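Local coordinates for 5' nucleotidase family protein (PDB 4Q7F) that belongs to the 5'-nucleotidase family and holds a manganese and a magnesium ion in a calcineurin-like phosphoesterase domain, at residues Y23-V28 / H53-D58; G30-T35 / Q91-F96; M46-A51 / M100-G105; Y62-K67 / F150-Q155; Q258-Q263 / G272-S277. One frame throughout, in Å; residues are numbered along the deposited sequence. Where two conformers were deposited one is given.

Contact 1: Y23-V28 / H53-D58; sequences YVVSDV and HVIEQD. With MN (manganese (II) ion), chain C.
Tyr23 of strand 19-25 lies against Ile55 and Asp58 of helix 48-59. Strand and helix open a beta-alpha-beta unit of the calcineurin-like phosphoesterase fold and run antiparallel. The tight part is buried. Tyr23 CG lies opposite the carbonyl carbon (chi1 -66°), which swings the ring against Ile55. Ile55 CG2 sits over one face of this ring as a CH-pi contact, set off from the ring centre and 3.9 Å from the centroid. At the ring edge, Tyr23 OH donates to Asp58 OD2 over 2.6 Å. The oxygen is met on its anti side, with ring and carboxylate planes 85° apart. Arg273 forms a salt bridge to the same OD2, so two groups grip this one oxygen. The packing thins toward Val25, whose CG1 is 4.4 Å from Ile55 CD1. Gln57, on the helix's far side, is exposed. Past the strand end lies the manganese site, which His29, Asp72, His249 and two waters complete. Asp27 OD2 binds the ion at 2.2 Å, and OD1 accepts a hydrogen bond from Ser26 OG.

Contact 2: G30-T35 / Q91-F96; sequences GYIFPT and QPLVDF
Ile32 meets Phe96 through a CH-pi contact. Its CG2 methyl stands over the centre of the Phe96 ring, 3.5 Å from the centroid and only 6° off the ring normal. The six ring carbons lie at nearly equal distances from this methyl. With chi1 at -58°, CG2 points opposite the backbone N, and the CG1 branch is left to reach Leu93. The second kind of contact is aromatic. Phe96 turns its edge toward the face of Phe33 in an offset edge-to-face pair. The centroids are 5.8 Å apart and the planes meet at 84°; the nearest atoms are Phe33 CZ and Phe96 CZ, at 4.0 Å. These residues join helix 91-99 to the loop that follows strand 19-25. In the calcineurin-like phosphoesterase fold such loops at strand ends carry metal ligands, and here Asp27 and His29 of the manganese site lie earlier in this same loop. The third kind is aliphatic. Ile32 CD1 lies 3.6 Å from Leu93 CD1, but Leu93 was modelled in two conformers, so this distance is less certain. Phe79 of helix 78-85 touches both Ile32 and Leu93. Leu49 of helix 48-59 also packs on Ile32, Phe33 and Phe96.

Contact 3: M46-A51 / M100-G105; sequences MGLLLA and MAFDFG
Met100, present as selenomethionine, reaches Leu48 with a nearly straight side chain. Its CG stands beside the backbone N (chi1 -67°), and beyond CG the chain is fully extended, which carries SE and CE to helix 48-59. Leu48 answers with CG opposite its own backbone N (chi1 -172°), which turns both methyls toward the partner segment. Leu48 CD2 is 3.5 Å from Met100 SE, and Leu48 CG is 3.6 Å from the same atom. The selenium thus rests against the branch point of the leucine. Met100 CE, beyond the selenium, meets Leu49 CD2 at 3.8 Å; these two side chains cross at about a right angle. Leu48 CD1 approaches the edge of the Phe102 ring near its plane, 4.3 Å from CZ. Met100 SE lies at the same ring's edge, in plane. The contact joins the first turn of helix 48-59, with Gly47 at the N-cap, to the chain leaving helix 91-99 for edge strand 104-105. Lys67 lies nearby, hydrogen-bonded through NZ to Met100 O and in a cation-pi contact with Phe102. Across the contact itself every touching atom is carbon or selenium, so shape and dispersion, not directed bonds, probably set the fit.

Contact 4: Y62-K67 / F150-Q155; sequences YDQSFK and FQVGDQ
Phe66 and Phe150 come at each other from opposite directions and overlap as an offset stack. The centroids are 4.1 Å apart and the planes are tilted by 24°. The tilt brings one end of the pair close: Phe66 CZ lies over the face of Phe150, 3.3 Å from its CE2. Phe150 CG sits between the backbone N and the carbonyl carbon (chi1 61°), a rotamer that sends the ring out toward Phe66. Gln64, two residues before Phe66, reaches across with an extended chain. Its NE2 rests 3.6 Å from Val152 CG1, and its amide reaches the other segment through two waters. One water donates to both Gln64 OE1 and Gln151 O, at 2.6 Å each. It also lies at the edge of the Phe66 ring, in plane. The other accepts from Gln64 NE2, at 2.7 Å, and from Gly153 N, at 3.0 Å. Both ends of the amide are therefore held, which fixes its rotation. This is a surface contact, and the waters mark its wetter side. Phe150 also packs on Val157 and Val159 of the next strand. Val152 to Gln155 form a type II' turn, closed by backbone bonds in both directions. It is the turn of a two-residue beta hairpin, here at the edge of one sheet and facing strand 65-69 of the other sheet in the calcineurin-like phosphoesterase fold.

Contact 5: Q258-Q263 / G272-S277; sequences QTAVIQ and GRVVLS
Ile262, which packs on Val274, has its carbonyl O hydrogen-bonded to Thr245 OG1. The same hydroxyl is also bonded to Gln263 NE2, so two neighbouring residues of strand 259-264 grip it. Toward strand 270-278 the contact is apolar. Ile262 and Val274 lie antiparallel, flank to flank, and Ile262 CG1 comes within 3.5 Å of Val274 CG2, a close fit for two carbons. The isoleucine branches divide the work. CG1 stands beside the backbone N (chi1 -70°) and presses on Val274, while CG2 lies 4.1 Å from Gly272 CA. Gly272 has no side chain, and Ile262 packs directly on its backbone. Val274 is shared in the same way: its CG1 meets Ala260 CB at 3.8 Å, so its two methyls touch two residues on the same side of strand 259-264. Cys289 touches both Ala260 and Ile262, and Ile242 touches Val274. Arg273 points the other way, to its salt bridge with Asp58. The strand axes approach to 7.6 Å and run nearly antiparallel, at 166°. They are not paired, however. Strand 259-264 belongs to the six-stranded mixed sheet and strand 270-278 to the five-stranded one. The contact is the interior of two sheets packed face to face, as in the alpha-beta-beta-alpha sandwich of calcineurin-like phosphoesterases.

Contacts 1, 3, 4 and 5 all reach the five-stranded sheet of the calcineurin-like phosphoesterase domain. Contacts 1 and 3 share helix 48-59, and their centres are about 5 Å apart. Contact 2 adjoins contact 3, with centres about 9 Å apart and backbone hydrogen bonds from Leu48 N and Leu49 N to the carbonyls of Tyr31 and Ile32. Contacts 4 and 5 join this sheet to the six-stranded one. The centres of contacts 2 and 4 are about 28 Å apart. Along the chain, contacts 1, 2 and 3 alternate their segments, contact 4 opens after contact 1 closes, and contact 5 comes last. Helix, sheet and sheet are thus packed in layers behind the metal-binding loops.

Contact 1: Y23-V28 / H53-D58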
# COMPACT_ATOMS: atom_id res chain seq x y z
N TYR A 23 -11.69 18.81 -2.72
CA TYR A 23 -10.27 18.49 -2.82
C TYR A 23 -9.98 17.20 -2.08
O TYR A 23 -10.38 17.02 -0.92
CB TYR A 23 -9.44 19.59 -2.15
CG TYR A 23 -9.53 20.89 -2.84
CD1 TYR A 23 -8.68 21.18 -3.91
CD2 TYR A 23 -10.46 21.87 -2.45
CE1 TYR A 23 -8.73 22.38 -4.56
CE2 TYR A 23 -10.52 23.08 -3.09
CZ TYR A 23 -9.66 23.33 -4.15
OH TYR A 23 -9.70 24.50 -4.81
N VAL A 24 -9.21 16.33 -2.71
CA VAL A 24 -8.90 15.09 -2.08
C VAL A 24 -7.45 14.68 -2.26
O VAL A 24 -6.87 14.88 -3.32
CB VAL A 24 -9.84 13.94 -2.58
CG1 VAL A 24 -9.89 13.88 -4.09
CG2 VAL A 24 -9.41 12.59 -1.99
N VAL A 25 -6.87 14.19 -1.16
CA VAL A 25 -5.56 13.55 -1.16
C VAL A 25 -5.86 12.10 -0.79
O VAL A 25 -6.85 11.80 -0.09
CB VAL A 25 -4.54 14.18 -0.20
CG1 VAL A 25 -4.11 15.54 -0.72
CG2 VAL A 25 -5.07 14.30 1.22
N SER A 26 -5.04 11.19 -1.30
CA SER A 26 -5.22 9.78 -1.00
C SER A 26 -3.86 9.13 -0.95
O SER A 26 -2.92 9.57 -1.63
CB SER A 26 -6.07 9.08 -2.07
OG SER A 26 -6.39 7.74 -1.71
N ASP A 27 -3.76 8.10 -0.11
CA ASP A 27 -2.52 7.36 0.03
C ASP A 27 -1.31 8.26 0.28
O ASP A 27 -0.27 8.14 -0.36
CB ASP A 27 -2.34 6.44 -1.19
CG ASP A 27 -3.53 5.49 -1.40
OD1 ASP A 27 -4.58 5.89 -1.96
OD2 ASP A 27 -3.39 4.28 -1.10
N VAL A 28 -1.47 9.21 1.20
CA VAL A 28 -0.41 10.10 1.58
C VAL A 28 0.72 9.31 2.22
O VAL A 28 1.93 9.63 2.04
CB VAL A 28 -0.93 11.19 2.51
CG1 VAL A 28 0.23 12.09 2.94
CG2 VAL A 28 -1.99 11.97 1.74
N HIS A 53 -0.75 23.13 1.02
CA HIS A 53 -0.47 24.50 0.61
C HIS A 53 -1.12 24.77 -0.77
O HIS A 53 -1.70 25.83 -1.00
CB HIS A 53 1.04 24.72 0.59
CG HIS A 53 1.47 26.04 0.07
ND1 HIS A 53 1.30 27.21 0.77
CD2 HIS A 53 2.13 26.38 -1.07
CE1 HIS A 53 1.82 28.21 0.09
NE2 HIS A 53 2.33 27.73 -1.03
N VAL A 54 -1.08 23.79 -1.65
CA VAL A 54 -1.68 23.93 -2.99
C VAL A 54 -3.19 24.05 -2.90
O VAL A 54 -3.80 24.81 -3.64
CB VAL A 54 -1.30 22.73 -3.88
CG1 VAL A 54 -2.18 22.67 -5.12
CG2 VAL A 54 0.17 22.82 -4.28
N ILE A 55 -3.80 23.29 -1.99
CA ILE A 55 -5.24 23.32 -1.79
C ILE A 55 -5.64 24.69 -1.22
O ILE A 55 -6.54 25.37 -1.74
CB ILE A 55 -5.68 22.18 -0.85
CG1 ILE A 55 -5.46 20.83 -1.54
CG2 ILE A 55 -7.14 22.29 -0.47
CD1 ILE A 55 -5.67 19.65 -0.63
N GLU A 56 -4.94 25.08 -0.16
CA GLU A 56 -5.22 26.35 0.50
C GLU A 56 -5.20 27.53 -0.47
O GLU A 56 -6.13 28.33 -0.49
CB GLU A 56 -4.25 26.54 1.67
CG GLU A 56 -4.54 25.62 2.84
CD GLU A 56 -5.94 25.83 3.40
OE1 GLU A 56 -6.19 26.90 3.96
OE2 GLU A 56 -6.78 24.91 3.29
N GLN A 57 -4.15 27.64 -1.28
CA GLN A 57 -4.11 28.71 -2.26
C GLN A 57 -5.24 28.61 -3.29
O GLN A 57 -5.89 29.59 -3.57
CB GLN A 57 -2.75 28.77 -2.96
CG GLN A 57 -1.63 29.16 -2.02
CD GLN A 57 -0.31 29.37 -2.70
OE1 GLN A 57 0.32 30.41 -2.52
NE2 GLN A 57 0.13 28.39 -3.48
N ASP A 58 -5.47 27.43 -3.84
CA ASP A 58 -6.47 27.25 -4.90
C ASP A 58 -7.95 27.36 -4.51
O ASP A 58 -8.80 27.68 -5.34
CB ASP A 58 -6.32 25.84 -5.48
CG ASP A 58 -7.09 25.67 -6.78
OD1 ASP A 58 -6.60 26.17 -7.80
OD2 ASP A 58 -8.15 24.99 -6.81
MN MN C . -1.79 2.92 -0.44
O HOH W 1 -2.54 0.93 -1.23
O HOH W 2 -0.18 1.09 -0.28

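Contact 2: G30-T35 / Q91-F96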
# COMPACT_ATOMS: atom_id res chain seq x y z
N GLY A 30 1.92 8.90 5.19
CA GLY A 30 2.83 9.47 6.17
C GLY A 30 3.96 10.26 5.56
O GLY A 30 4.97 10.51 6.24
N TYR A 31 3.83 10.60 4.27
CA TYR A 31 4.77 11.48 3.60
C TYR A 31 4.24 12.91 3.77
O TYR A 31 3.45 13.41 2.98
CB TYR A 31 4.94 11.13 2.14
CG TYR A 31 5.71 9.84 1.97
CD1 TYR A 31 5.07 8.62 2.01
CD2 TYR A 31 7.09 9.85 1.87
CE1 TYR A 31 5.78 7.43 1.89
CE2 TYR A 31 7.82 8.67 1.76
CZ TYR A 31 7.15 7.46 1.78
OH TYR A 31 7.85 6.29 1.68
N ILE A 32 4.68 13.53 4.85
CA ILE A 32 4.26 14.87 5.25
C ILE A 32 5.27 15.90 4.72
O ILE A 32 4.89 16.90 4.12
CB ILE A 32 4.23 14.96 6.78
CG1 ILE A 32 3.29 13.90 7.37
CG2 ILE A 32 3.85 16.38 7.23
CD1 ILE A 32 1.87 13.98 6.91
N PHE A 33 6.55 15.65 4.98
CA PHE A 33 7.61 16.52 4.53
C PHE A 33 7.83 16.37 3.04
O PHE A 33 7.37 15.41 2.46
CB PHE A 33 8.87 16.23 5.30
CG PHE A 33 8.72 16.48 6.77
CD1 PHE A 33 8.67 17.76 7.25
CD2 PHE A 33 8.58 15.44 7.64
CE1 PHE A 33 8.50 18.01 8.59
CE2 PHE A 33 8.42 15.68 9.00
CZ PHE A 33 8.37 16.96 9.46
N PRO A 34 8.51 17.35 2.40
CA PRO A 34 8.74 17.26 0.95
C PRO A 34 9.97 16.42 0.64
O PRO A 34 10.99 16.96 0.16
CB PRO A 34 8.93 18.72 0.55
CG PRO A 34 9.51 19.34 1.78
CD PRO A 34 8.78 18.71 2.91
N THR A 35 9.87 15.12 0.94
CA THR A 35 10.97 14.18 0.74
C THR A 35 10.51 12.73 0.74
O THR A 35 9.53 12.39 1.41
CB THR A 35 12.04 14.33 1.85
OG1 THR A 35 13.10 13.39 1.65
CG2 THR A 35 11.42 14.11 3.23
N GLN A 91 0.18 10.79 17.59
CA GLN A 91 -0.11 12.21 17.81
C GLN A 91 0.65 13.19 16.88
O GLN A 91 0.04 14.09 16.32
CB GLN A 91 0.07 12.62 19.28
CG GLN A 91 -0.48 14.01 19.58
CD GLN A 91 -1.99 14.06 19.48
OE1 GLN A 91 -2.68 13.27 20.14
NE2 GLN A 91 -2.52 14.98 18.70
N PRO A 92 1.99 13.03 16.74
CA PRO A 92 2.70 13.96 15.86
C PRO A 92 2.13 14.02 14.44
O PRO A 92 2.05 15.09 13.84
CB PRO A 92 4.14 13.45 15.88
CG PRO A 92 4.27 12.76 17.22
CD PRO A 92 2.91 12.19 17.54
N LEU A 93 1.72 12.88 13.92
CA LEU A 93 1.12 12.82 12.60
C LEU A 93 -0.29 13.42 12.61
O LEU A 93 -0.67 14.15 11.69
CB LEU A 93 1.03 11.37 12.15
CG LEU A 93 0.34 11.14 10.81
CD1 LEU A 93 1.14 11.79 9.69
CD2 LEU A 93 0.18 9.65 10.57
N VAL A 94 -1.05 13.09 13.66
CA VAL A 94 -2.42 13.58 13.80
C VAL A 94 -2.41 15.11 13.88
O VAL A 94 -3.27 15.78 13.29
CB VAL A 94 -3.11 12.96 15.05
CG1 VAL A 94 -4.40 13.70 15.40
CG2 VAL A 94 -3.41 11.49 14.85
N ASP A 95 -1.45 15.66 14.60
CA ASP A 95 -1.31 17.13 14.70
C ASP A 95 -1.22 17.80 13.31
O ASP A 95 -1.83 18.86 13.09
CB ASP A 95 -0.10 17.50 15.54
CG ASP A 95 -0.31 17.23 17.01
OD1 ASP A 95 -1.42 16.81 17.39
OD2 ASP A 95 0.63 17.44 17.78
N PHE A 96 -0.47 17.20 12.39
CA PHE A 96 -0.41 17.74 11.03
C PHE A 96 -1.80 17.77 10.42
O PHE A 96 -2.22 18.81 9.90
CB PHE A 96 0.54 16.93 10.11
CG PHE A 96 2.01 17.21 10.35
CD1 PHE A 96 2.55 18.43 9.97
CD2 PHE A 96 2.84 16.26 10.93
CE1 PHE A 96 3.89 18.72 10.18
CE2 PHE A 96 4.18 16.54 11.13
CZ PHE A 96 4.71 17.75 10.76

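Contact 3: M46-A51 / M100-G105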
# COMPACT_ATOMS: atom_id res chain seq x y z
N MSE A 46 6.32 17.25 -3.16
CA MSE A 46 5.50 16.13 -2.70
C MSE A 46 5.24 16.28 -1.25
O MSE A 46 5.83 17.14 -0.58
CB MSE A 46 6.31 14.81 -2.85
CG MSE A 46 7.51 14.71 -1.84
SE MSE A 46 8.43 13.01 -2.16
CE MSE A 46 7.17 11.91 -1.10
N GLY A 47 4.37 15.45 -0.73
CA GLY A 47 4.09 15.47 0.69
C GLY A 47 2.90 16.32 1.02
O GLY A 47 2.53 17.18 0.26
N LEU A 48 2.32 16.06 2.20
CA LEU A 48 1.10 16.70 2.63
C LEU A 48 1.24 18.19 2.92
O LEU A 48 0.33 18.98 2.66
CB LEU A 48 0.56 15.95 3.86
CG LEU A 48 -0.83 16.37 4.32
CD1 LEU A 48 -1.85 15.97 3.28
CD2 LEU A 48 -1.18 15.79 5.68
N LEU A 49 2.37 18.60 3.47
CA LEU A 49 2.56 20.02 3.74
C LEU A 49 2.37 20.82 2.45
O LEU A 49 1.57 21.74 2.39
CB LEU A 49 3.93 20.28 4.33
CG LEU A 49 4.05 19.86 5.80
CD1 LEU A 49 5.50 20.06 6.23
CD2 LEU A 49 3.10 20.67 6.68
N LEU A 50 3.07 20.41 1.39
CA LEU A 50 3.03 21.11 0.14
C LEU A 50 1.71 20.89 -0.59
O LEU A 50 1.13 21.84 -1.13
CB LEU A 50 4.23 20.72 -0.72
CG LEU A 50 4.49 21.48 -1.99
CD1 LEU A 50 4.68 22.96 -1.67
CD2 LEU A 50 5.74 20.90 -2.64
N ALA A 51 1.20 19.66 -0.57
CA ALA A 51 -0.09 19.40 -1.22
C ALA A 51 -1.18 20.25 -0.57
O ALA A 51 -2.02 20.80 -1.25
CB ALA A 51 -0.44 17.94 -1.14
N MSE A 100 -4.63 21.31 9.57
CA MSE A 100 -5.10 21.60 8.21
C MSE A 100 -6.59 21.73 8.03
O MSE A 100 -7.07 22.04 6.94
CB MSE A 100 -4.57 20.45 7.34
CG MSE A 100 -3.06 20.56 7.28
SE MSE A 100 -2.38 19.08 6.21
CE MSE A 100 -0.48 19.51 6.56
N ALA A 101 -7.35 21.45 9.08
CA ALA A 101 -8.81 21.56 9.02
C ALA A 101 -9.49 20.81 7.88
O ALA A 101 -10.17 21.41 7.05
CB ALA A 101 -9.23 23.02 9.05
N PHE A 102 -9.31 19.48 7.85
CA PHE A 102 -10.00 18.62 6.92
C PHE A 102 -11.45 18.48 7.38
O PHE A 102 -11.79 18.80 8.52
CB PHE A 102 -9.39 17.23 6.86
CG PHE A 102 -8.19 17.13 5.99
CD1 PHE A 102 -6.97 17.65 6.40
CD2 PHE A 102 -8.25 16.44 4.78
CE1 PHE A 102 -5.84 17.54 5.60
CE2 PHE A 102 -7.15 16.32 3.98
CZ PHE A 102 -5.93 16.86 4.38
N ASP A 103 -12.29 17.98 6.48
CA ASP A 103 -13.70 17.82 6.75
C ASP A 103 -14.03 16.39 7.05
O ASP A 103 -14.83 16.10 7.95
CB ASP A 103 -14.50 18.38 5.58
CG ASP A 103 -14.31 19.89 5.44
OD1 ASP A 103 -14.74 20.63 6.37
OD2 ASP A 103 -13.70 20.33 4.43
N PHE A 104 -13.39 15.47 6.34
CA PHE A 104 -13.60 14.10 6.61
C PHE A 104 -12.60 13.25 5.84
O PHE A 104 -11.81 13.74 5.00
CB PHE A 104 -15.04 13.65 6.32
CG PHE A 104 -15.49 13.87 4.91
CD1 PHE A 104 -15.23 12.93 3.94
CD2 PHE A 104 -16.19 15.01 4.57
CE1 PHE A 104 -15.65 13.13 2.64
CE2 PHE A 104 -16.62 15.22 3.28
CZ PHE A 104 -16.35 14.27 2.31
N GLY A 105 -12.60 11.98 6.21
CA GLY A 105 -11.74 10.98 5.57
C GLY A 105 -12.32 9.59 5.58
O GLY A 105 -13.48 9.37 6.00

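Contact 4: Y62-K67 / F150-Q155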
# COMPACT_ATOMS: atom_id res chain seq x y z
N TYR A 62 -13.28 29.58 -4.97
CA TYR A 62 -14.61 28.97 -4.94
C TYR A 62 -15.46 29.51 -3.81
O TYR A 62 -14.94 30.05 -2.85
CB TYR A 62 -14.46 27.46 -4.86
CG TYR A 62 -13.71 26.93 -6.05
CD1 TYR A 62 -14.30 26.91 -7.30
CD2 TYR A 62 -12.39 26.51 -5.95
CE1 TYR A 62 -13.62 26.44 -8.41
CE2 TYR A 62 -11.69 26.05 -7.06
CZ TYR A 62 -12.32 26.01 -8.29
OH TYR A 62 -11.64 25.56 -9.39
N ASP A 63 -16.78 29.39 -3.94
CA ASP A 63 -17.70 29.90 -2.92
C ASP A 63 -17.55 29.12 -1.60
O ASP A 63 -17.66 29.69 -0.53
CB ASP A 63 -19.15 29.81 -3.41
CG ASP A 63 -19.41 30.68 -4.64
OD1 ASP A 63 -18.67 31.66 -4.88
OD2 ASP A 63 -20.37 30.38 -5.35
N GLN A 64 -17.29 27.82 -1.72
CA GLN A 64 -17.07 26.96 -0.57
C GLN A 64 -16.37 25.72 -1.07
O GLN A 64 -16.41 25.42 -2.26
CB GLN A 64 -18.37 26.60 0.17
CG GLN A 64 -19.43 25.93 -0.68
CD GLN A 64 -20.73 25.77 0.09
OE1 GLN A 64 -20.74 25.33 1.24
NE2 GLN A 64 -21.82 26.14 -0.54
N SER A 65 -15.71 25.03 -0.15
CA SER A 65 -14.93 23.86 -0.49
C SER A 65 -14.74 22.94 0.68
O SER A 65 -14.76 23.38 1.85
CB SER A 65 -13.56 24.29 -0.98
OG SER A 65 -12.80 24.86 0.07
N PHE A 66 -14.51 21.67 0.34
CA PHE A 66 -14.27 20.59 1.27
C PHE A 66 -12.93 19.91 0.97
O PHE A 66 -12.49 19.82 -0.18
CB PHE A 66 -15.42 19.57 1.24
CG PHE A 66 -16.65 20.04 1.94
CD1 PHE A 66 -17.48 20.98 1.36
CD2 PHE A 66 -16.99 19.53 3.19
CE1 PHE A 66 -18.62 21.40 2.00
CE2 PHE A 66 -18.12 19.96 3.85
CZ PHE A 66 -18.94 20.91 3.25
N LYS A 67 -12.31 19.45 2.05
CA LYS A 67 -10.99 18.81 2.03
C LYS A 67 -11.11 17.40 2.63
O LYS A 67 -11.60 17.20 3.76
CB LYS A 67 -10.02 19.75 2.76
CG LYS A 67 -8.57 19.34 2.80
CD LYS A 67 -7.62 20.54 2.89
CE LYS A 67 -7.84 21.46 4.07
NZ LYS A 67 -6.67 22.35 4.29
N PHE A 150 -24.69 17.14 4.21
CA PHE A 150 -24.58 18.59 4.44
C PHE A 150 -25.27 19.36 3.32
O PHE A 150 -25.52 18.80 2.25
CB PHE A 150 -23.12 19.04 4.63
CG PHE A 150 -22.24 18.79 3.45
CD1 PHE A 150 -21.54 17.60 3.32
CD2 PHE A 150 -22.09 19.76 2.47
CE1 PHE A 150 -20.72 17.37 2.23
CE2 PHE A 150 -21.27 19.54 1.37
CZ PHE A 150 -20.58 18.34 1.26
N GLN A 151 -25.60 20.62 3.58
CA GLN A 151 -26.27 21.44 2.58
C GLN A 151 -25.35 22.35 1.78
O GLN A 151 -24.35 22.87 2.28
CB GLN A 151 -27.41 22.28 3.19
CG GLN A 151 -28.62 21.45 3.56
CD GLN A 151 -28.28 20.41 4.60
OE1 GLN A 151 -27.70 20.73 5.63
NE2 GLN A 151 -28.64 19.16 4.33
N VAL A 152 -25.72 22.52 0.52
CA VAL A 152 -25.08 23.45 -0.40
C VAL A 152 -26.27 24.20 -0.97
O VAL A 152 -27.01 23.67 -1.82
CB VAL A 152 -24.31 22.76 -1.53
CG1 VAL A 152 -23.75 23.82 -2.49
CG2 VAL A 152 -23.22 21.87 -0.97
N GLY A 153 -26.49 25.41 -0.46
CA GLY A 153 -27.65 26.18 -0.85
C GLY A 153 -28.87 25.39 -0.41
O GLY A 153 -28.92 24.90 0.70
N ASP A 154 -29.82 25.24 -1.31
CA ASP A 154 -31.05 24.49 -1.03
C ASP A 154 -30.95 23.01 -1.45
O ASP A 154 -31.97 22.33 -1.59
CB ASP A 154 -32.25 25.17 -1.70
CG ASP A 154 -32.08 25.36 -3.20
OD1 ASP A 154 -31.01 24.98 -3.74
OD2 ASP A 154 -33.01 25.89 -3.84
N GLN A 155 -29.73 22.53 -1.66
CA GLN A 155 -29.47 21.14 -2.04
C GLN A 155 -28.78 20.42 -0.89
O GLN A 155 -28.29 21.06 0.04
CB GLN A 155 -28.55 21.07 -3.26
CG GLN A 155 -29.03 21.78 -4.52
CD GLN A 155 -30.38 21.30 -5.01
OE1 GLN A 155 -31.42 21.68 -4.48
NE2 GLN A 155 -30.37 20.49 -6.06
O HOH W 3 -21.77 23.25 2.36
O HOH W 4 -24.12 26.92 0.60

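Contact 5: Q258-Q263 / G272-S277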
# COMPACT_ATOMS: atom_id res chain seq x y z
N GLN A 258 -21.93 10.68 -16.47
CA GLN A 258 -21.96 12.04 -15.86
C GLN A 258 -21.17 12.12 -14.56
O GLN A 258 -20.99 13.20 -14.00
CB GLN A 258 -23.40 12.48 -15.60
CG GLN A 258 -24.22 12.61 -16.88
CD GLN A 258 -23.70 13.72 -17.77
OE1 GLN A 258 -23.65 14.89 -17.37
NE2 GLN A 258 -23.31 13.36 -18.98
N THR A 259 -20.68 10.98 -14.11
CA THR A 259 -19.95 10.91 -12.85
C THR A 259 -18.51 11.45 -12.95
O THR A 259 -17.80 11.13 -13.89
CB THR A 259 -19.88 9.45 -12.35
OG1 THR A 259 -21.21 8.91 -12.24
CG2 THR A 259 -19.20 9.37 -10.99
N ALA A 260 -18.11 12.28 -11.99
CA ALA A 260 -16.73 12.74 -11.94
C ALA A 260 -15.94 11.66 -11.19
O ALA A 260 -16.28 11.32 -10.04
CB ALA A 260 -16.62 14.08 -11.21
N VAL A 261 -14.91 11.11 -11.84
CA VAL A 261 -14.08 10.05 -11.27
C VAL A 261 -12.66 10.54 -10.99
O VAL A 261 -11.99 11.10 -11.88
CB VAL A 261 -14.00 8.84 -12.21
CG1 VAL A 261 -13.25 7.70 -11.54
CG2 VAL A 261 -15.41 8.42 -12.64
N ILE A 262 -12.20 10.31 -9.76
CA ILE A 262 -10.89 10.73 -9.30
C ILE A 262 -10.08 9.66 -8.56
O ILE A 262 -10.61 8.89 -7.73
CB ILE A 262 -11.04 11.85 -8.26
CG1 ILE A 262 -11.53 13.14 -8.90
CG2 ILE A 262 -9.72 12.10 -7.54
CD1 ILE A 262 -10.46 13.91 -9.67
N GLN A 263 -8.78 9.62 -8.87
CA GLN A 263 -7.82 8.81 -8.13
C GLN A 263 -6.60 9.73 -8.10
O GLN A 263 -6.02 10.05 -9.15
CB GLN A 263 -7.53 7.43 -8.73
CG GLN A 263 -6.85 6.56 -7.66
CD GLN A 263 -6.77 5.08 -7.97
OE1 GLN A 263 -5.70 4.48 -7.84
NE2 GLN A 263 -7.89 4.49 -8.35
N GLY A 272 -6.70 15.84 -6.08
CA GLY A 272 -7.88 15.75 -6.93
C GLY A 272 -8.79 16.92 -6.62
O GLY A 272 -8.96 17.26 -5.45
N ARG A 273 -9.33 17.55 -7.66
CA ARG A 273 -10.27 18.67 -7.47
C ARG A 273 -11.48 18.44 -8.34
O ARG A 273 -11.35 18.24 -9.55
CB ARG A 273 -9.65 20.01 -7.81
CG ARG A 273 -10.57 21.19 -7.51
CD ARG A 273 -9.98 22.50 -7.99
NE ARG A 273 -10.04 22.66 -9.45
CZ ARG A 273 -9.35 23.57 -10.14
NH1 ARG A 273 -8.52 24.41 -9.52
NH2 ARG A 273 -9.49 23.65 -11.45
N VAL A 274 -12.66 18.40 -7.72
CA VAL A 274 -13.90 18.27 -8.45
C VAL A 274 -14.73 19.46 -8.08
O VAL A 274 -14.92 19.72 -6.89
CB VAL A 274 -14.63 16.97 -8.09
CG1 VAL A 274 -15.99 16.92 -8.76
CG2 VAL A 274 -13.78 15.77 -8.51
N VAL A 275 -15.21 20.19 -9.08
CA VAL A 275 -16.02 21.36 -8.86
C VAL A 275 -17.43 21.12 -9.37
O VAL A 275 -17.64 20.60 -10.48
CB VAL A 275 -15.46 22.61 -9.58
CG1 VAL A 275 -16.33 23.84 -9.29
CG2 VAL A 275 -14.02 22.87 -9.18
N LEU A 276 -18.39 21.50 -8.54
CA LEU A 276 -19.78 21.42 -8.91
C LEU A 276 -20.28 22.86 -8.94
O LEU A 276 -19.84 23.68 -8.13
CB LEU A 276 -20.56 20.60 -7.91
CG LEU A 276 -20.18 19.18 -7.56
CD1 LEU A 276 -21.30 18.62 -6.70
CD2 LEU A 276 -19.94 18.29 -8.77
N SER A 277 -21.16 23.18 -9.90
CA SER A 277 -21.74 24.54 -9.98
C SER A 277 -23.21 24.49 -10.39
O SER A 277 -23.65 23.55 -11.06
CB SER A 277 -20.94 25.47 -10.92
OG SER A 277 -20.89 24.98 -12.25